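Local structure of CLIP-associating protein 2 (Mus musculus, 3WOZ) at residues A[27-32]-A[67-72]; A[34-39]-A[74-79]; A[83-88]-A[113-118]. The protein probably binds tubulin through this HEAT-repeat TOG domain and contributes to the control of microtubule dynamics. One frame throughout, in Å; residues are numbered along the deposited sequence.

Contact 1 (A[27-32]-A[67-72])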
loop_
_atom_site.group_PDB
_atom_site.type_symbol
_atom_site.label_atom_id
_atom_site.label_comp_id
_atom_site.label_asym_id
_atom_site.label_seq_id
_atom_site.Cartn_x
_atom_site.Cartn_y
_atom_site.Cartn_z
ATOM N N LEU A 27 3.334 -21.112 -10.541
ATOM C CA LEU A 27 2.404 -21.730 -11.488
ATOM C C LEU A 27 1.452 -22.688 -10.765
ATOM O O LEU A 27 0.248 -22.674 -11.015
ATOM C CB LEU A 27 3.157 -22.466 -12.601
ATOM C CG LEU A 27 3.932 -21.622 -13.622
ATOM C CD1 LEU A 27 4.833 -22.500 -14.478
ATOM C CD2 LEU A 27 2.993 -20.800 -14.497
ATOM N N GLY A 28 2.008 -23.504 -9.868
ATOM C CA GLY A 28 1.222 -24.414 -9.029
ATOM C C GLY A 28 0.274 -23.679 -8.099
ATOM O O GLY A 28 -0.881 -24.068 -7.951
ATOM N N LEU A 29 0.764 -22.598 -7.491
ATOM C CA LEU A 29 -0.044 -21.772 -6.593
ATOM C C LEU A 29 -1.186 -21.088 -7.331
ATOM O O LEU A 29 -2.318 -21.074 -6.847
ATOM C CB LEU A 29 0.831 -20.748 -5.862
ATOM C CG LEU A 29 0.165 -19.698 -4.966
ATOM C CD1 LEU A 29 -0.751 -20.323 -3.914
ATOM C CD2 LEU A 29 1.234 -18.831 -4.308
ATOM N N GLN A 30 -0.882 -20.532 -8.504
ATOM C CA GLN A 30 -1.891 -19.906 -9.354
ATOM C C GLN A 30 -3.006 -20.902 -9.664
ATOM O O GLN A 30 -4.190 -20.574 -9.566
ATOM C CB GLN A 30 -1.262 -19.386 -10.654
ATOM C CG GLN A 30 -0.558 -18.034 -10.516
ATOM C CD GLN A 30 0.341 -17.680 -11.706
ATOM O OE1 GLN A 30 1.179 -16.775 -11.614
ATOM N NE2 GLN A 30 0.175 -18.391 -12.817
ATOM N N ASN A 31 -2.612 -22.123 -10.020
ATOM C CA ASN A 31 -3.561 -23.195 -10.295
ATOM C C ASN A 31 -4.427 -23.524 -9.073
ATOM O O ASN A 31 -5.649 -23.647 -9.196
ATOM C CB ASN A 31 -2.824 -24.441 -10.791
ATOM C CG ASN A 31 -3.641 -25.243 -11.787
ATOM O OD1 ASN A 31 -3.948 -26.407 -11.551
ATOM N ND2 ASN A 31 -3.997 -24.618 -12.906
ATOM N N LEU A 32 -3.785 -23.642 -7.906
ATOM C CA LEU A 32 -4.480 -23.878 -6.633
ATOM C C LEU A 32 -5.538 -22.813 -6.367
ATOM O O LEU A 32 -6.640 -23.126 -5.908
ATOM C CB LEU A 32 -3.500 -23.898 -5.449
ATOM C CG LEU A 32 -2.416 -24.961 -5.253
ATOM C CD1 LEU A 32 -1.681 -24.690 -3.947
ATOM C CD2 LEU A 32 -2.972 -26.379 -5.253
ATOM N N LEU A 67 3.823 -10.826 -8.550
ATOM C CA LEU A 67 2.875 -9.710 -8.621
ATOM C C LEU A 67 1.530 -10.092 -9.242
ATOM O O LEU A 67 0.486 -9.623 -8.791
ATOM C CB LEU A 67 3.474 -8.531 -9.387
ATOM C CG LEU A 67 4.608 -7.763 -8.707
ATOM C CD1 LEU A 67 5.131 -6.707 -9.662
ATOM C CD2 LEU A 67 4.162 -7.139 -7.362
ATOM N N GLU A 68 1.566 -10.937 -10.272
ATOM C CA GLU A 68 0.345 -11.410 -10.931
ATOM C C GLU A 68 -0.447 -12.372 -10.056
ATOM O O GLU A 68 -1.670 -12.362 -10.073
ATOM C CB GLU A 68 0.666 -12.084 -12.266
ATOM C CG GLU A 68 1.076 -11.113 -13.349
ATOM C CD GLU A 68 1.638 -11.795 -14.583
ATOM O OE1 GLU A 68 2.456 -12.732 -14.439
ATOM O OE2 GLU A 68 1.269 -11.379 -15.701
ATOM N N THR A 69 0.263 -13.210 -9.311
ATOM C CA THR A 69 -0.357 -14.175 -8.408
ATOM C C THR A 69 -1.045 -13.475 -7.230
ATOM O O THR A 69 -2.058 -13.959 -6.724
ATOM C CB THR A 69 0.687 -15.189 -7.886
ATOM O OG1 THR A 69 1.489 -15.644 -8.979
ATOM C CG2 THR A 69 0.014 -16.396 -7.230
ATOM N N LEU A 70 -0.493 -12.333 -6.811
ATOM C CA LEU A 70 -1.040 -11.548 -5.696
ATOM C C LEU A 70 -2.500 -11.173 -5.905
ATOM O O LEU A 70 -3.284 -11.176 -4.954
ATOM C CB LEU A 70 -0.225 -10.268 -5.463
ATOM C CG LEU A 70 0.949 -10.241 -4.476
ATOM C CD1 LEU A 70 1.532 -8.831 -4.419
ATOM C CD2 LEU A 70 0.529 -10.685 -3.072
ATOM N N VAL A 71 -2.856 -10.863 -7.152
ATOM C CA VAL A 71 -4.213 -10.442 -7.506
ATOM C C VAL A 71 -5.220 -11.525 -7.117
ATOM O O VAL A 71 -6.195 -11.252 -6.420
ATOM C CB VAL A 71 -4.325 -10.091 -9.013
ATOM C CG1 VAL A 71 -5.781 -9.856 -9.427
ATOM C CG2 VAL A 71 -3.482 -8.865 -9.331
ATOM N N ASP A 72 -4.950 -12.753 -7.553
ATOM C CA ASP A 72 -5.775 -13.916 -7.229
ATOM C C ASP A 72 -5.745 -14.259 -5.746
ATOM O O ASP A 72 -6.764 -14.644 -5.176
ATOM C CB ASP A 72 -5.310 -15.124 -8.039
ATOM C CG ASP A 72 -5.583 -14.963 -9.507
ATOM O OD1 ASP A 72 -4.626 -14.667 -10.265
ATOM O OD2 ASP A 72 -6.761 -15.101 -9.897
HETATM O O HOH W 1 2.013 -15.445 -14.201
#

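Contact 2 (A[34-39]-A[74-79])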
loop_
_atom_site.group_PDB
_atom_site.type_symbol
_atom_site.label_atom_id
_atom_site.label_comp_id
_atom_site.label_asym_id
_atom_site.label_seq_id
_atom_site.Cartn_x
_atom_site.Cartn_y
_atom_site.Cartn_z
ATOM N N LYS A 34 -6.936 -20.695 -8.724
ATOM C CA LYS A 34 -7.954 -20.793 -9.776
ATOM C C LYS A 34 -8.922 -21.955 -9.513
ATOM O O LYS A 34 -10.121 -21.831 -9.743
ATOM C CB LYS A 34 -7.310 -20.941 -11.159
ATOM C CG LYS A 34 -6.470 -19.748 -11.610
ATOM C CD LYS A 34 -7.291 -18.683 -12.322
ATOM C CE LYS A 34 -6.476 -17.410 -12.547
ATOM N NZ LYS A 34 -5.098 -17.693 -13.067
ATOM N N ASN A 35 -8.395 -23.069 -9.011
ATOM C CA ASN A 35 -9.213 -24.238 -8.690
ATOM C C ASN A 35 -9.834 -24.159 -7.294
ATOM O O ASN A 35 -10.396 -25.142 -6.804
ATOM C CB ASN A 35 -8.389 -25.523 -8.824
ATOM C CG ASN A 35 -7.943 -25.793 -10.252
ATOM O OD1 ASN A 35 -8.521 -25.274 -11.209
ATOM N ND2 ASN A 35 -6.913 -26.617 -10.401
ATOM N N GLN A 36 -9.720 -22.990 -6.662
ATOM C CA GLN A 36 -10.192 -22.763 -5.288
ATOM C C GLN A 36 -9.845 -23.930 -4.350
ATOM O O GLN A 36 -10.685 -24.401 -3.584
ATOM C CB GLN A 36 -11.696 -22.463 -5.261
ATOM C CG GLN A 36 -12.111 -21.156 -5.952
ATOM C CD GLN A 36 -12.087 -19.924 -5.037
ATOM O OE1 GLN A 36 -12.424 -18.821 -5.471
ATOM N NE2 GLN A 36 -11.699 -20.108 -3.775
ATOM N N ARG A 37 -8.606 -24.402 -4.447
ATOM C CA ARG A 37 -8.056 -25.361 -3.503
ATOM C C ARG A 37 -7.709 -24.565 -2.252
ATOM O O ARG A 37 -6.787 -23.747 -2.257
ATOM C CB ARG A 37 -6.821 -26.041 -4.104
ATOM C CG ARG A 37 -6.047 -26.964 -3.167
ATOM C CD ARG A 37 -6.419 -28.437 -3.339
ATOM N NE ARG A 37 -5.266 -29.307 -3.082
ATOM C CZ ARG A 37 -4.802 -29.621 -1.871
ATOM N NH1 ARG A 37 -3.742 -30.414 -1.752
ATOM N NH2 ARG A 37 -5.383 -29.144 -0.775
ATOM N N THR A 38 -8.469 -24.781 -1.188
ATOM C CA THR A 38 -8.364 -23.931 -0.005
ATOM C C THR A 38 -7.175 -24.282 0.881
ATOM O O THR A 38 -6.763 -25.444 0.975
ATOM C CB THR A 38 -9.657 -23.946 0.833
ATOM O OG1 THR A 38 -10.154 -25.285 0.921
ATOM C CG2 THR A 38 -10.715 -23.047 0.203
ATOM N N LEU A 39 -6.636 -23.255 1.529
ATOM C CA LEU A 39 -5.494 -23.408 2.414
ATOM C C LEU A 39 -5.943 -23.479 3.866
ATOM O O LEU A 39 -6.966 -22.903 4.237
ATOM C CB LEU A 39 -4.517 -22.241 2.226
ATOM C CG LEU A 39 -4.068 -21.878 0.804
ATOM C CD1 LEU A 39 -3.254 -20.597 0.827
ATOM C CD2 LEU A 39 -3.273 -22.999 0.160
ATOM N N ILE A 74 -5.066 -12.186 -3.132
ATOM C CA ILE A 74 -5.843 -11.183 -2.420
ATOM C C ILE A 74 -7.349 -11.410 -2.610
ATOM O O ILE A 74 -8.105 -11.397 -1.640
ATOM C CB ILE A 74 -5.453 -9.742 -2.835
ATOM C CG1 ILE A 74 -4.003 -9.436 -2.438
ATOM C CG2 ILE A 74 -6.395 -8.727 -2.201
ATOM C CD1 ILE A 74 -3.368 -8.304 -3.230
ATOM N N GLN A 75 -7.774 -11.629 -3.853
ATOM C CA GLN A 75 -9.199 -11.815 -4.151
ATOM C C GLN A 75 -9.816 -13.032 -3.453
ATOM O O GLN A 75 -10.957 -12.978 -3.013
ATOM C CB GLN A 75 -9.442 -11.859 -5.661
ATOM C CG GLN A 75 -9.389 -10.481 -6.306
ATOM C CD GLN A 75 -9.315 -10.526 -7.821
ATOM O OE1 GLN A 75 -9.076 -11.579 -8.416
ATOM N NE2 GLN A 75 -9.516 -9.377 -8.451
ATOM N N VAL A 76 -9.047 -14.108 -3.329
ATOM C CA VAL A 76 -9.534 -15.338 -2.705
ATOM C C VAL A 76 -9.513 -15.273 -1.170
ATOM O O VAL A 76 -10.446 -15.738 -0.520
ATOM C CB VAL A 76 -8.766 -16.582 -3.246
ATOM C CG1 VAL A 76 -8.961 -17.816 -2.354
ATOM C CG2 VAL A 76 -9.191 -16.878 -4.683
ATOM N N HIS A 77 -8.474 -14.663 -0.601
ATOM C CA HIS A 77 -8.231 -14.732 0.841
ATOM C C HIS A 77 -8.354 -13.417 1.615
ATOM O O HIS A 77 -8.011 -13.375 2.799
ATOM C CB HIS A 77 -6.857 -15.360 1.118
ATOM C CG HIS A 77 -6.758 -16.801 0.726
ATOM N ND1 HIS A 77 -6.005 -17.229 -0.346
ATOM C CD2 HIS A 77 -7.322 -17.909 1.258
ATOM C CE1 HIS A 77 -6.106 -18.541 -0.456
ATOM N NE2 HIS A 77 -6.903 -18.978 0.502
ATOM N N LYS A 78 -8.853 -12.362 0.970
ATOM C CA LYS A 78 -8.965 -11.039 1.610
ATOM C C LYS A 78 -9.559 -11.037 3.033
ATOM O O LYS A 78 -9.108 -10.272 3.889
ATOM C CB LYS A 78 -9.715 -10.043 0.710
ATOM C CG LYS A 78 -11.084 -10.511 0.205
ATOM C CD LYS A 78 -11.694 -9.471 -0.728
ATOM C CE LYS A 78 -13.011 -9.942 -1.337
ATOM N NZ LYS A 78 -14.151 -9.787 -0.392
ATOM N N ASP A 79 -10.556 -11.889 3.278
ATOM C CA ASP A 79 -11.209 -11.982 4.593
ATOM C C ASP A 79 -10.244 -12.405 5.695
ATOM O O ASP A 79 -10.417 -12.033 6.856
ATOM C CB ASP A 79 -12.386 -12.960 4.554
ATOM C CG ASP A 79 -13.527 -12.488 3.662
ATOM O OD1 ASP A 79 -13.641 -11.271 3.391
ATOM O OD2 ASP A 79 -14.326 -13.348 3.237
#

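Contact 3 (A[83-88]-A[113-118])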
loop_
_atom_site.group_PDB
_atom_site.type_symbol
_atom_site.label_atom_id
_atom_site.label_comp_id
_atom_site.label_asym_id
_atom_site.label_seq_id
_atom_site.Cartn_x
_atom_site.Cartn_y
_atom_site.Cartn_z
ATOM N N ASP A 83 -4.308 -9.177 9.093
ATOM C CA ASP A 83 -3.076 -9.097 9.876
ATOM C C ASP A 83 -1.831 -9.005 8.993
ATOM O O ASP A 83 -0.762 -8.618 9.467
ATOM C CB ASP A 83 -2.959 -10.291 10.829
ATOM C CG ASP A 83 -4.033 -10.292 11.903
ATOM O OD1 ASP A 83 -4.570 -11.378 12.196
ATOM O OD2 ASP A 83 -4.345 -9.215 12.455
ATOM N N TRP A 84 -1.977 -9.357 7.717
ATOM C CA TRP A 84 -0.881 -9.278 6.754
ATOM C C TRP A 84 -0.948 -7.989 5.934
ATOM O O TRP A 84 -0.029 -7.681 5.165
ATOM C CB TRP A 84 -0.886 -10.508 5.832
ATOM C CG TRP A 84 0.345 -10.622 4.963
ATOM C CD1 TRP A 84 1.636 -10.762 5.387
ATOM C CD2 TRP A 84 0.395 -10.601 3.528
ATOM N NE1 TRP A 84 2.486 -10.829 4.307
ATOM C CE2 TRP A 84 1.751 -10.733 3.155
ATOM C CE3 TRP A 84 -0.576 -10.486 2.522
ATOM C CZ2 TRP A 84 2.163 -10.753 1.817
ATOM C CZ3 TRP A 84 -0.168 -10.505 1.196
ATOM C CH2 TRP A 84 1.193 -10.640 0.856
ATOM N N LEU A 85 -2.032 -7.234 6.114
ATOM C CA LEU A 85 -2.300 -6.055 5.300
ATOM C C LEU A 85 -1.208 -4.982 5.386
ATOM O O LEU A 85 -0.861 -4.378 4.368
ATOM C CB LEU A 85 -3.685 -5.462 5.616
ATOM C CG LEU A 85 -4.114 -4.199 4.851
ATOM C CD1 LEU A 85 -4.109 -4.405 3.328
ATOM C CD2 LEU A 85 -5.471 -3.685 5.328
ATOM N N PHE A 86 -0.668 -4.755 6.584
ATOM C CA PHE A 86 0.410 -3.778 6.749
ATOM C C PHE A 86 1.563 -4.095 5.800
ATOM O O PHE A 86 2.062 -3.213 5.108
ATOM C CB PHE A 86 0.912 -3.711 8.203
ATOM C CG PHE A 86 2.182 -2.912 8.366
ATOM C CD1 PHE A 86 3.427 -3.542 8.344
ATOM C CD2 PHE A 86 2.135 -1.526 8.512
ATOM C CE1 PHE A 86 4.608 -2.802 8.481
ATOM C CE2 PHE A 86 3.301 -0.781 8.650
ATOM C CZ PHE A 86 4.541 -1.419 8.639
ATOM N N VAL A 87 1.970 -5.361 5.775
ATOM C CA VAL A 87 3.078 -5.818 4.944
ATOM C C VAL A 87 2.735 -5.707 3.458
ATOM O O VAL A 87 3.509 -5.155 2.688
ATOM C CB VAL A 87 3.500 -7.266 5.309
ATOM C CG1 VAL A 87 4.392 -7.866 4.231
ATOM C CG2 VAL A 87 4.204 -7.291 6.673
ATOM N N LEU A 88 1.565 -6.213 3.071
ATOM C CA LEU A 88 1.127 -6.173 1.683
ATOM C C LEU A 88 1.147 -4.754 1.120
ATOM O O LEU A 88 1.766 -4.498 0.087
ATOM C CB LEU A 88 -0.273 -6.776 1.551
ATOM C CG LEU A 88 -0.996 -6.661 0.206
ATOM C CD1 LEU A 88 -0.230 -7.397 -0.894
ATOM C CD2 LEU A 88 -2.430 -7.186 0.332
ATOM N N ASP A 113 -4.426 -1.633 -6.630
ATOM C CA ASP A 113 -5.840 -1.372 -6.901
ATOM C C ASP A 113 -6.716 -2.473 -6.303
ATOM O O ASP A 113 -7.758 -2.190 -5.710
ATOM C CB ASP A 113 -6.106 -1.256 -8.411
ATOM C CG ASP A 113 -5.477 -0.018 -9.036
ATOM O OD1 ASP A 113 -5.066 0.923 -8.317
ATOM O OD2 ASP A 113 -5.403 0.018 -10.275
ATOM N N ILE A 114 -6.279 -3.721 -6.466
ATOM C CA ILE A 114 -6.958 -4.880 -5.889
ATOM C C ILE A 114 -6.990 -4.761 -4.360
ATOM O O ILE A 114 -8.047 -4.896 -3.750
ATOM C CB ILE A 114 -6.277 -6.214 -6.326
ATOM C CG1 ILE A 114 -6.319 -6.381 -7.851
ATOM C CG2 ILE A 114 -6.904 -7.421 -5.626
ATOM C CD1 ILE A 114 -7.699 -6.376 -8.457
ATOM N N THR A 115 -5.832 -4.492 -3.760
ATOM C CA THR A 115 -5.723 -4.264 -2.314
ATOM C C THR A 115 -6.722 -3.215 -1.848
ATOM O O THR A 115 -7.471 -3.445 -0.907
ATOM C CB THR A 115 -4.298 -3.813 -1.918
ATOM O OG1 THR A 115 -3.356 -4.793 -2.358
ATOM C CG2 THR A 115 -4.168 -3.641 -0.395
ATOM N N ARG A 116 -6.735 -2.075 -2.529
ATOM C CA ARG A 116 -7.558 -0.933 -2.131
ATOM C C ARG A 116 -9.049 -1.244 -2.090
ATOM O O ARG A 116 -9.769 -0.696 -1.254
ATOM C CB ARG A 116 -7.292 0.248 -3.059
ATOM C CG ARG A 116 -7.503 1.624 -2.434
ATOM C CD ARG A 116 -6.752 2.687 -3.249
ATOM N NE ARG A 116 -7.099 2.570 -4.662
ATOM C CZ ARG A 116 -6.249 2.314 -5.652
ATOM N NH1 ARG A 116 -4.943 2.162 -5.437
ATOM N NH2 ARG A 116 -6.725 2.229 -6.882
ATOM N N GLU A 117 -9.500 -2.127 -2.982
ATOM C CA GLU A 117 -10.914 -2.492 -3.047
ATOM C C GLU A 117 -11.249 -3.761 -2.261
ATOM O O GLU A 117 -12.409 -4.163 -2.209
ATOM C CB GLU A 117 -11.387 -2.619 -4.511
ATOM C CG GLU A 117 -10.852 -3.844 -5.258
ATOM C CD GLU A 117 -11.212 -3.850 -6.745
ATOM O OE1 GLU A 117 -11.472 -2.772 -7.318
ATOM O OE2 GLU A 117 -11.223 -4.943 -7.350
ATOM N N SER A 118 -10.245 -4.382 -1.646
ATOM C CA SER A 118 -10.448 -5.674 -0.981
ATOM C C SER A 118 -10.448 -5.635 0.560
ATOM O O SER A 118 -10.737 -6.638 1.201
ATOM C CB SER A 118 -9.410 -6.692 -1.466
ATOM O OG SER A 118 -9.427 -6.816 -2.879
#

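Contact 1 (A[27-32]-A[67-72])
Thr69 uses both branches: OG1 faces the amide oxygen of Gln30, and CG2 lies against Gln30 CG and the end of Leu29. Its OG1 sits beside its own backbone N (chi1 -46°), 2.9 Å from Gln30 OE1. The same hydroxyl also has the carbonyl oxygen of Met65, one turn earlier in its helix, as a hydrogen-bond partner, so two acceptors compete for a single proton. Gln30 swings CG to the side of its backbone N (chi1 -81°) and then runs extended, crossing the threonine at about a right angle. That path carries CG within 3.7 Å of Thr69 CG2 and the amide oxygen on to the hydroxyl.

In this HEAT-repeat fold, helices 19-34 and 60-77 lie side by side and run in broadly the same direction, with helix 41-54 between them in sequence. Leu29 touches Leu47 and Phe51 of that intervening helix. Because its CG is anti to the backbone N (chi1 175°), CD2 also comes 4.0 Å from Thr69 CG2, the two side chains meeting obliquely.

Gln30 OE1 has a further partner. A water donates to it at 3.0 Å and also to Glu68 OE1 at 2.8 Å, joining the two helices on the more exposed side of the contact.

Contact 2 (A[34-39]-A[74-79])
Leu39 packs against the imidazole of His77, and Gln36 lies along Val76, where the loop that follows helix 19-34 passes the last turn of helix 60-77. A Schellman motif shapes this loop. Gln36, with positive phi, is its C-prime residue: Gln36 N returns to Leu33 O and Arg37 N to Leu32 O, closing off the helix and turning the chain toward helix 41-54.

The tighter half is the Leu39–His77 pair. The leucine CG lies beside its own backbone N (chi1 -50°), and CD1 is brought 3.7 Å from His77 CE1 and 4.0 Å from His77 NE2. The two side chains cross at about a right angle, and the methyl meets the far end of the imidazole, the part away from the main chain. Around this pair the fold closes in. Leu39 also touches Val7 and Leu47, while His77 rests on Leu33 and Leu44 and its ring meets that of Phe73 with the planes at about 50°.

Toward the surface the contact is looser. Gln36 bends at its second torsion (chi2 -88°), which lays its amide alongside Val76, the two side chains sliding past each other in opposite directions. NE2 comes 3.8 Å from Val76 CG1 and OE1 3.9 Å from Val76 CG2. Both are van der Waals approaches of a polar group to methyls, and no hydrogen bond crosses between the two segments. Gln36 is exposed, whereas Val76 is only partly so.

Val76 links the two halves. While CG2 faces the glutamine amide, CG1, which also touches that amide, covers one face of the imidazole: it stands 3.5 Å above the plane of the His77 ring, over its centre.

Contact 3 (A[83-88]-A[113-118])
Thr115 and Leu88 reach toward each other, tip to tip. The end of the leucine is met by both threonine branches, CD2 lying 3.7 Å from Thr115 OG1 and 4.0 Å from Thr115 CG2. Leu85, one turn earlier, comes in from another direction. It meets the threonine obliquely, with CD1 3.8 Å from Thr115 CG2, so that this methyl is touched by both leucines.

Leu85 (chi1 179°) and Leu88 (chi1 172°) each hold CG anti to the backbone N, and this brings their branched ends up to the neighbouring helix. In Thr115, CG2 is likewise anti to its N, while OG1 turns back beside it (chi1 -57°) and hydrogen-bonds the carbonyl oxygen of Ala111. The buried hydroxyl is therefore satisfied within its own helix and meets Leu88 only by van der Waals contact.

Other residues border this small apolar patch. Leu88 CB lies over one face of the Trp84 indole, 3.7 Å above the plane and offset toward the rim, and the indole NE1 is held by Thr52 OG1. Thr115 also touches Ile74 and Tyr150, and Leu85 touches Ile127. Away from this patch, Arg116 forms a salt bridge with Asp113, one turn back, its NH2 2.6 Å from Asp113 OD1; that oxygen is approached from above the carboxylate plane and is also hydrogen-bonded to Gln109 NE2.

Helices 85-96 and 102-118 are consecutive and run in roughly opposite directions, with Leu85 and Leu88 of one packed on Thr115 of the other. Such a buried seam between successive antiparallel helices is the basic packing of the HEAT-repeat solenoid from which TOG domains are built.

Overall arrangement
All three contacts belong to the N-terminal half of one helical array. Contacts 1 and 2 share helix 60-77, and their centres are about 10 Å apart. Their segments alternate along the chain; just beyond contact 1, the loop after helix 19-34 meets the end of helix 60-77 in contact 2. Contact 3 follows in series on helices 85-96 and 102-118, its centre about 16 Å from that of contact 1 and about 14 Å from that of contact 2. Leu70 packs on Trp84 and Leu88, and Ile74 on Thr115, so helix 60-77 connects contacts 1 and 2 to contact 3, as expected in a HEAT-repeat array where each helix packs on its neighbours.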